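Local coordinates for protein HTH-type transcriptional regulator yiaJ (Escherichia coli, PDB 1YSQ) that represses transcription of the yiaKLMNOPQRS operon, which may serve 2,3-diketo-L-gulonate utilization, and is represented here by its IclR-type C-terminal domain, at residues Y81-S84 and Y85-H89; P105-F108 and D109-A112; N164-K167 and P168-T172. One frame throughout, in Å; residues are numbered along the deposited sequence.

Contact 1. Residues Y81-S84 and Y85-H89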
loop_
_atom_site.group_PDB
_atom_site.type_symbol
_atom_site.label_atom_id
_atom_site.label_comp_id
_atom_site.label_asym_id
_atom_site.label_seq_id
_atom_site.Cartn_x
_atom_site.Cartn_y
_atom_site.Cartn_z
ATOM N N TYR A 81 -6.573 -6.212 17.148
ATOM C CA TYR A 81 -6.775 -4.902 16.533
ATOM C C TYR A 81 -7.936 -4.945 15.537
ATOM O O TYR A 81 -8.791 -4.044 15.519
ATOM C CB TYR A 81 -5.493 -4.384 15.853
ATOM C CG TYR A 81 -5.630 -2.953 15.356
ATOM C CD1 TYR A 81 -5.059 -1.891 16.071
ATOM C CD2 TYR A 81 -6.365 -2.659 14.196
ATOM C CE1 TYR A 81 -5.205 -0.569 15.630
ATOM C CE2 TYR A 81 -6.533 -1.343 13.754
ATOM C CZ TYR A 81 -5.941 -0.305 14.477
ATOM O OH TYR A 81 -6.079 1.000 14.056
ATOM N N VAL A 82 -7.958 -6.004 14.717
ATOM C CA VAL A 82 -8.901 -6.134 13.606
ATOM C C VAL A 82 -10.327 -6.297 14.138
ATOM O O VAL A 82 -11.251 -5.632 13.669
ATOM C CB VAL A 82 -8.553 -7.334 12.670
ATOM C CG1 VAL A 82 -9.381 -7.297 11.387
ATOM C CG2 VAL A 82 -7.054 -7.383 12.363
ATOM N N LYS A 83 -10.483 -7.171 15.126
ATOM C CA LYS A 83 -11.759 -7.323 15.828
ATOM C C LYS A 83 -12.265 -5.995 16.411
ATOM O O LYS A 83 -13.401 -5.606 16.135
ATOM C CB LYS A 83 -11.677 -8.414 16.915
ATOM C CG LYS A 83 -13.037 -8.736 17.532
ATOM C CD LYS A 83 -13.215 -10.214 17.860
ATOM C CE LYS A 83 -14.203 -10.400 19.015
ATOM N NZ LYS A 83 -13.510 -10.819 20.273
ATOM N N SER A 84 -11.423 -5.289 17.171
ATOM C CA SER A 84 -11.831 -4.018 17.787
ATOM C C SER A 84 -12.060 -2.941 16.726
ATOM O O SER A 84 -12.950 -2.113 16.868
ATOM C CB SER A 84 -10.805 -3.526 18.821
ATOM O OG SER A 84 -10.516 -4.547 19.764
ATOM N N TYR A 85 -11.251 -2.962 15.668
ATOM C CA TYR A 85 -11.422 -2.054 14.537
ATOM C C TYR A 85 -12.809 -2.232 13.928
ATOM O O TYR A 85 -13.513 -1.253 13.706
ATOM C CB TYR A 85 -10.309 -2.286 13.499
ATOM C CG TYR A 85 -10.411 -1.450 12.237
ATOM C CD1 TYR A 85 -9.760 -0.219 12.136
ATOM C CD2 TYR A 85 -11.130 -1.910 11.129
ATOM C CE1 TYR A 85 -9.843 0.553 10.966
ATOM C CE2 TYR A 85 -11.229 -1.147 9.963
ATOM C CZ TYR A 85 -10.580 0.068 9.880
ATOM O OH TYR A 85 -10.670 0.799 8.711
ATOM N N TRP A 86 -13.200 -3.479 13.659
ATOM C CA TRP A 86 -14.531 -3.759 13.104
ATOM C C TRP A 86 -15.643 -3.288 14.048
ATOM O O TRP A 86 -16.657 -2.744 13.605
ATOM C CB TRP A 86 -14.706 -5.252 12.752
ATOM C CG TRP A 86 -14.985 -5.450 11.291
ATOM C CD1 TRP A 86 -16.191 -5.722 10.710
ATOM C CD2 TRP A 86 -14.039 -5.354 10.221
ATOM N NE1 TRP A 86 -16.058 -5.803 9.343
ATOM C CE2 TRP A 86 -14.743 -5.589 9.013
ATOM C CE3 TRP A 86 -12.652 -5.110 10.160
ATOM C CZ2 TRP A 86 -14.117 -5.575 7.758
ATOM C CZ3 TRP A 86 -12.030 -5.094 8.908
ATOM C CH2 TRP A 86 -12.761 -5.324 7.729
ATOM N N GLU A 87 -15.442 -3.489 15.346
ATOM C CA GLU A 87 -16.448 -3.093 16.335
ATOM C C GLU A 87 -16.631 -1.576 16.355
ATOM O O GLU A 87 -17.767 -1.075 16.387
ATOM C CB GLU A 87 -16.075 -3.622 17.720
ATOM C CG GLU A 87 -16.408 -5.094 17.903
ATOM C CD GLU A 87 -15.654 -5.751 19.053
ATOM O OE1 GLU A 87 -15.177 -5.039 19.967
ATOM O OE2 GLU A 87 -15.541 -6.997 19.041
ATOM N N SER A 88 -15.511 -0.857 16.285
ATOM C CA SER A 88 -15.480 0.596 16.462
ATOM C C SER A 88 -15.592 1.413 15.161
ATOM O O SER A 88 -15.746 2.631 15.223
ATOM C CB SER A 88 -14.183 0.991 17.181
ATOM O OG SER A 88 -13.073 0.693 16.345
ATOM N N HIS A 89 -15.495 0.759 14.003
ATOM C CA HIS A 89 -15.573 1.450 12.704
ATOM C C HIS A 89 -16.773 0.993 11.864
ATOM O O HIS A 89 -16.748 1.067 10.624
ATOM C CB HIS A 89 -14.259 1.296 11.901
ATOM C CG HIS A 89 -13.084 1.987 12.521
ATOM N ND1 HIS A 89 -12.476 1.536 13.675
ATOM C CD2 HIS A 89 -12.404 3.096 12.149
ATOM C CE1 HIS A 89 -11.481 2.345 13.995
ATOM N NE2 HIS A 89 -11.414 3.300 13.084
HETATM O O HOH W 1 -15.461 -7.404 16.008
#
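Tyr81 and Tyr85, one turn apart on helix 79-88, bring their rings together obliquely, with CE2 of Tyr81 3.8 Å from CD1 of Tyr85. Both have CG anti to the backbone N (chi1 -173° and 177°), which sends the rings off the same flank of the helix; the Tyr81 hydroxyl is also hydrogen-bonded to Asp36 and its ring makes a cation-pi contact with Arg34. The second apolar pair is looser: Val82 CG1 lies 4.1 Å from Trp86 CE3, the two side chains running side by side, while the indole NE1 is bonded to the carbonyl of Thr102.

Backbone bonds run from Tyr85, Trp86 and Glu87 to the carbonyls four residues earlier; the side-chain bonds gather at the C-terminal end. Ser88 swings OG between its own backbone N and carbonyl carbon (chi1 65°), and from there OG donates to Ser84 O at 2.9 Å. The backbone N of Ser88 donates to the same oxygen from the opposite face of the carbonyl plane. His89, the first residue to leave helical geometry, folds its imidazole back over one face of the Tyr85 ring. The single N-H of its ND1 is shared between Ser88 OG, 2.9 Å away, and Tyr85 O, 3.0 Å away, and points squarely at neither.

Charge plays a looser part. Lys83 NZ stays 4.5 Å from Glu87 OE2, beyond a salt bridge; a water instead ties the Glu87 carboxylate to the backbone, donating to Lys83 O at 2.7 Å and to Glu87 OE2 at 3.1 Å.

On the exposed flank, then, the charges probably add only a weak attraction, whereas in the last turn Ser88 gives Ser84 O a second donor and His89 reaches Tyr85 O beside a weak backbone bond.

Contact 2. Residues P105-F108 and D109-A112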
loop_
_atom_site.group_PDB
_atom_site.type_symbol
_atom_site.label_atom_id
_atom_site.label_comp_id
_atom_site.label_asym_id
_atom_site.label_seq_id
_atom_site.Cartn_x
_atom_site.Cartn_y
_atom_site.Cartn_z
ATOM N N PRO A 105 -14.733 -12.041 8.966
ATOM C CA PRO A 105 -14.134 -13.337 8.604
ATOM C C PRO A 105 -13.374 -13.267 7.276
ATOM O O PRO A 105 -12.262 -13.778 7.209
ATOM C CB PRO A 105 -15.342 -14.276 8.525
ATOM C CG PRO A 105 -16.352 -13.626 9.467
ATOM C CD PRO A 105 -16.190 -12.160 9.214
ATOM N N ALA A 106 -13.978 -12.643 6.262
ATOM C CA ALA A 106 -13.334 -12.418 4.975
ATOM C C ALA A 106 -12.049 -11.607 5.133
ATOM O O ALA A 106 -11.051 -11.906 4.477
ATOM C CB ALA A 106 -14.291 -11.726 4.002
ATOM N N MET A 107 -12.066 -10.599 6.010
ATOM C CA MET A 107 -10.861 -9.802 6.212
ATOM C C MET A 107 -9.727 -10.627 6.836
ATOM O O MET A 107 -8.569 -10.527 6.407
ATOM C CB MET A 107 -11.117 -8.536 7.035
ATOM C CG MET A 107 -9.838 -7.651 7.186
ATOM S SD MET A 107 -8.969 -7.101 5.664
ATOM C CE MET A 107 -10.003 -5.728 5.242
ATOM N N PHE A 108 -10.056 -11.454 7.825
ATOM C CA PHE A 108 -9.034 -12.292 8.458
ATOM C C PHE A 108 -8.392 -13.241 7.439
ATOM O O PHE A 108 -7.182 -13.476 7.477
ATOM C CB PHE A 108 -9.620 -13.083 9.643
ATOM C CG PHE A 108 -9.542 -12.353 10.954
ATOM C CD1 PHE A 108 -8.331 -11.881 11.431
ATOM C CD2 PHE A 108 -10.692 -12.129 11.709
ATOM C CE1 PHE A 108 -8.263 -11.206 12.651
ATOM C CE2 PHE A 108 -10.633 -11.450 12.923
ATOM C CZ PHE A 108 -9.417 -10.996 13.396
ATOM N N ASP A 109 -9.211 -13.781 6.535
ATOM C CA ASP A 109 -8.714 -14.676 5.488
ATOM C C ASP A 109 -7.734 -13.922 4.608
ATOM O O ASP A 109 -6.648 -14.405 4.306
ATOM C CB ASP A 109 -9.873 -15.182 4.636
ATOM C CG ASP A 109 -10.643 -16.314 5.297
ATOM O OD1 ASP A 109 -10.196 -16.834 6.356
ATOM O OD2 ASP A 109 -11.711 -16.757 4.811
ATOM N N GLU A 110 -8.140 -12.721 4.205
ATOM C CA GLU A 110 -7.290 -11.837 3.412
ATOM C C GLU A 110 -5.989 -11.507 4.146
ATOM O O GLU A 110 -4.905 -11.558 3.562
ATOM C CB GLU A 110 -8.051 -10.540 3.103
ATOM C CG GLU A 110 -7.181 -9.442 2.493
ATOM C CD GLU A 110 -7.160 -9.468 0.973
ATOM O OE1 GLU A 110 -7.589 -10.480 0.383
ATOM O OE2 GLU A 110 -6.710 -8.472 0.351
ATOM N N LEU A 111 -6.104 -11.154 5.421
ATOM C CA LEU A 111 -4.954 -10.730 6.197
ATOM C C LEU A 111 -3.955 -11.860 6.406
ATOM O O LEU A 111 -2.763 -11.612 6.433
ATOM C CB LEU A 111 -5.384 -10.131 7.543
ATOM C CG LEU A 111 -6.122 -8.787 7.494
ATOM C CD1 LEU A 111 -6.444 -8.341 8.921
ATOM C CD2 LEU A 111 -5.311 -7.726 6.749
ATOM N N ALA A 112 -4.449 -13.089 6.562
ATOM C CA ALA A 112 -3.558 -14.248 6.644
ATOM C C ALA A 112 -2.713 -14.404 5.377
ATOM O O ALA A 112 -1.521 -14.629 5.474
ATOM C CB ALA A 112 -4.357 -15.515 6.931
#
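The carboxylate of Asp109 folds back on the preceding turn, where Pro105 O sits 3.6 Å from Asp109 CG and almost equally far from the two carboxylate oxygens. With CG anti to its own carbonyl carbon (chi1 -79°), the group is directed toward the start of the helix. It lies there beside a carbonyl already engaged by a backbone bond, Asp109 N to Pro105 O at 3.1 Å, and any repulsion between the two oxygen-bearing groups is therefore probably slight. The other flat group, the Phe108 ring, packs on Pro79 and Val82 of the neighbouring helix 79-88.

Met107 and Leu111 make the side-chain contact on the inner flank. The thioether passes slantwise across the isobutyl group, with Met107 SD 3.8 Å from Leu111 CG and Met107 CG 3.9 Å from Leu111 CD1. Bends at chi2 (56°) and chi3 curl the methionine so that sulfur, rather than the terminal methyl, touches leucine. Leu111 CG also rests on Met107 O at 3.2 Å, beside the short 2.7 Å bond from Leu111 N to that oxygen. Glu110 turns off this flank to a salt bridge with Lys71.

The N-H groups of Asp109, Glu110, Leu111 and Ala112 bond in turn to the carbonyls of Pro105, Ala106, Met107 and Phe108, which keeps the turn regular. This is an amphipathic alpha-helix, whose Met107-Leu111 stripe packs on helices 68-75 and 79-88 in the helical part of the IclR C-terminal domain.

Contact 3. Residues N164-K167 and P168-T172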
loop_
_atom_site.group_PDB
_atom_site.type_symbol
_atom_site.label_atom_id
_atom_site.label_comp_id
_atom_site.label_asym_id
_atom_site.label_seq_id
_atom_site.Cartn_x
_atom_site.Cartn_y
_atom_site.Cartn_z
ATOM N N ASN A 164 4.867 -9.929 -11.941
ATOM C CA ASN A 164 5.801 -9.188 -12.773
ATOM C C ASN A 164 6.123 -7.814 -12.180
ATOM O O ASN A 164 7.288 -7.417 -12.141
ATOM C CB ASN A 164 5.282 -9.056 -14.211
ATOM C CG ASN A 164 5.373 -10.368 -14.986
ATOM O OD1 ASN A 164 6.207 -11.227 -14.683
ATOM N ND2 ASN A 164 4.502 -10.539 -15.967
ATOM N N LEU A 165 5.094 -7.105 -11.709
ATOM C CA LEU A 165 5.279 -5.786 -11.117
ATOM C C LEU A 165 5.724 -5.870 -9.652
ATOM O O LEU A 165 6.405 -4.977 -9.146
ATOM C CB LEU A 165 3.984 -4.976 -11.226
ATOM C CG LEU A 165 3.707 -4.297 -12.566
ATOM C CD1 LEU A 165 2.286 -3.726 -12.569
ATOM C CD2 LEU A 165 4.739 -3.181 -12.856
ATOM N N LEU A 166 5.340 -6.950 -8.975
ATOM C CA LEU A 166 5.678 -7.110 -7.568
ATOM C C LEU A 166 7.193 -7.191 -7.357
ATOM O O LEU A 166 7.729 -6.700 -6.358
ATOM C CB LEU A 166 4.952 -8.336 -6.978
ATOM C CG LEU A 166 5.183 -8.731 -5.525
ATOM C CD1 LEU A 166 4.876 -7.566 -4.595
ATOM C CD2 LEU A 166 4.293 -9.921 -5.174
ATOM N N LYS A 167 7.891 -7.797 -8.312
ATOM C CA LYS A 167 9.337 -7.927 -8.184
ATOM C C LYS A 167 10.105 -6.594 -7.982
ATOM O O LYS A 167 10.799 -6.468 -6.974
ATOM C CB LYS A 167 9.929 -8.771 -9.308
ATOM C CG LYS A 167 11.355 -9.196 -9.025
ATOM C CD LYS A 167 11.874 -10.055 -10.148
ATOM C CE LYS A 167 13.245 -9.595 -10.569
ATOM N NZ LYS A 167 14.244 -10.542 -10.038
ATOM N N PRO A 168 10.015 -5.623 -8.896
ATOM C CA PRO A 168 10.683 -4.326 -8.675
ATOM C C PRO A 168 10.090 -3.559 -7.491
ATOM O O PRO A 168 10.806 -2.832 -6.807
ATOM C CB PRO A 168 10.451 -3.559 -9.994
ATOM C CG PRO A 168 9.283 -4.248 -10.643
ATOM C CD PRO A 168 9.360 -5.687 -10.220
ATOM N N LEU A 169 8.789 -3.721 -7.254
ATOM C CA LEU A 169 8.128 -3.058 -6.122
ATOM C C LEU A 169 8.749 -3.546 -4.814
ATOM O O LEU A 169 9.095 -2.747 -3.930
ATOM C CB LEU A 169 6.621 -3.377 -6.125
ATOM C CG LEU A 169 5.839 -2.920 -4.879
ATOM C CD1 LEU A 169 5.948 -1.413 -4.639
ATOM C CD2 LEU A 169 4.396 -3.338 -5.017
ATOM N N ARG A 170 8.913 -4.860 -4.698
ATOM C CA ARG A 170 9.510 -5.402 -3.486
ATOM C C ARG A 170 10.990 -5.004 -3.364
ATOM O O ARG A 170 11.467 -4.646 -2.272
ATOM C CB ARG A 170 9.329 -6.912 -3.404
ATOM C CG ARG A 170 10.090 -7.536 -2.219
ATOM C CD ARG A 170 9.936 -9.040 -2.125
ATOM N NE ARG A 170 10.346 -9.695 -3.370
ATOM C CZ ARG A 170 9.516 -10.324 -4.201
ATOM N NH1 ARG A 170 8.209 -10.416 -3.923
ATOM N NH2 ARG A 170 9.999 -10.868 -5.302
ATOM N N GLU A 171 11.710 -5.032 -4.483
ATOM C CA GLU A 171 13.118 -4.625 -4.468
ATOM C C GLU A 171 13.262 -3.177 -3.968
ATOM O O GLU A 171 14.204 -2.854 -3.239
ATOM C CB GLU A 171 13.742 -4.799 -5.849
ATOM C CG GLU A 171 14.021 -6.259 -6.189
ATOM C CD GLU A 171 14.314 -6.491 -7.659
ATOM O OE1 GLU A 171 14.295 -5.518 -8.443
ATOM O OE2 GLU A 171 14.556 -7.655 -8.028
ATOM N N THR A 172 12.318 -2.327 -4.378
ATOM C CA THR A 172 12.260 -0.935 -3.936
ATOM C C THR A 172 12.061 -0.840 -2.413
ATOM O O THR A 172 12.843 -0.156 -1.742
ATOM C CB THR A 172 11.162 -0.195 -4.719
ATOM O OG1 THR A 172 11.506 -0.163 -6.123
ATOM C CG2 THR A 172 11.061 1.282 -4.304
#
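Asn164 O meets a CH2 where a helix would normally present an N-H: Pro168 CD lies 3.3 Å from it, proline N has no hydrogen to give, and the helix kinks here. Leu165 O is also touched by the pyrrolidine ring, at 3.2 Å from Pro168 CD, yet still accepts from Leu169 N over a stretched 3.3 Å. The Leu165 side chain packs on Ile133 and on Thr25 of helix 8-25.

Leu166 O takes a shorter bond, 2.7 Å from Arg170 N. The Arg170 chain, bent at chi3 (56°), doubles back so that NH1 comes 3.8 Å from Leu166 CG, with Leu166 O over one face of the guanidinium.

Lys167 is squeezed against the proline, its CB only 3.3 Å from Pro168 CD. Its tail bends at chi3 and chi4 to bring NZ 3.5 Å from Glu171 OE2, a salt bridge on the exposed surface. A turn on, Thr172 OG1 donates to Pro168 O at 2.8 Å, joining the backbone N of Thr172 there from the opposite face.

This is a proline-kinked amphipathic helix: Leu165, Leu166 and Leu169 pack on the antiparallel sheet, as suits the alpha/beta layering of the GAF-like IclR C-terminal domain.

How the contacts relate
The three contacts follow one another along the chain, each on one helix (79-88, 104-117 and 162-182), contact 1 running just past the end of its own. Contacts 1 and 2 lie with centres about 13 Å apart and touch, Val82 and Trp86 of the earlier helix packing against Met107, Phe108 and Leu111 of the next. Contact 3 stands apart, its centre about 31 Å from that of contact 1 on the opposite side of the chain's centre, and about 24 Å from that of contact 2. In the domain, helices 79-88 and 104-117 thus pack together, with 68-75 against the latter, while helix 162-182 lies on the six-stranded antiparallel sheet beside helix 8-25.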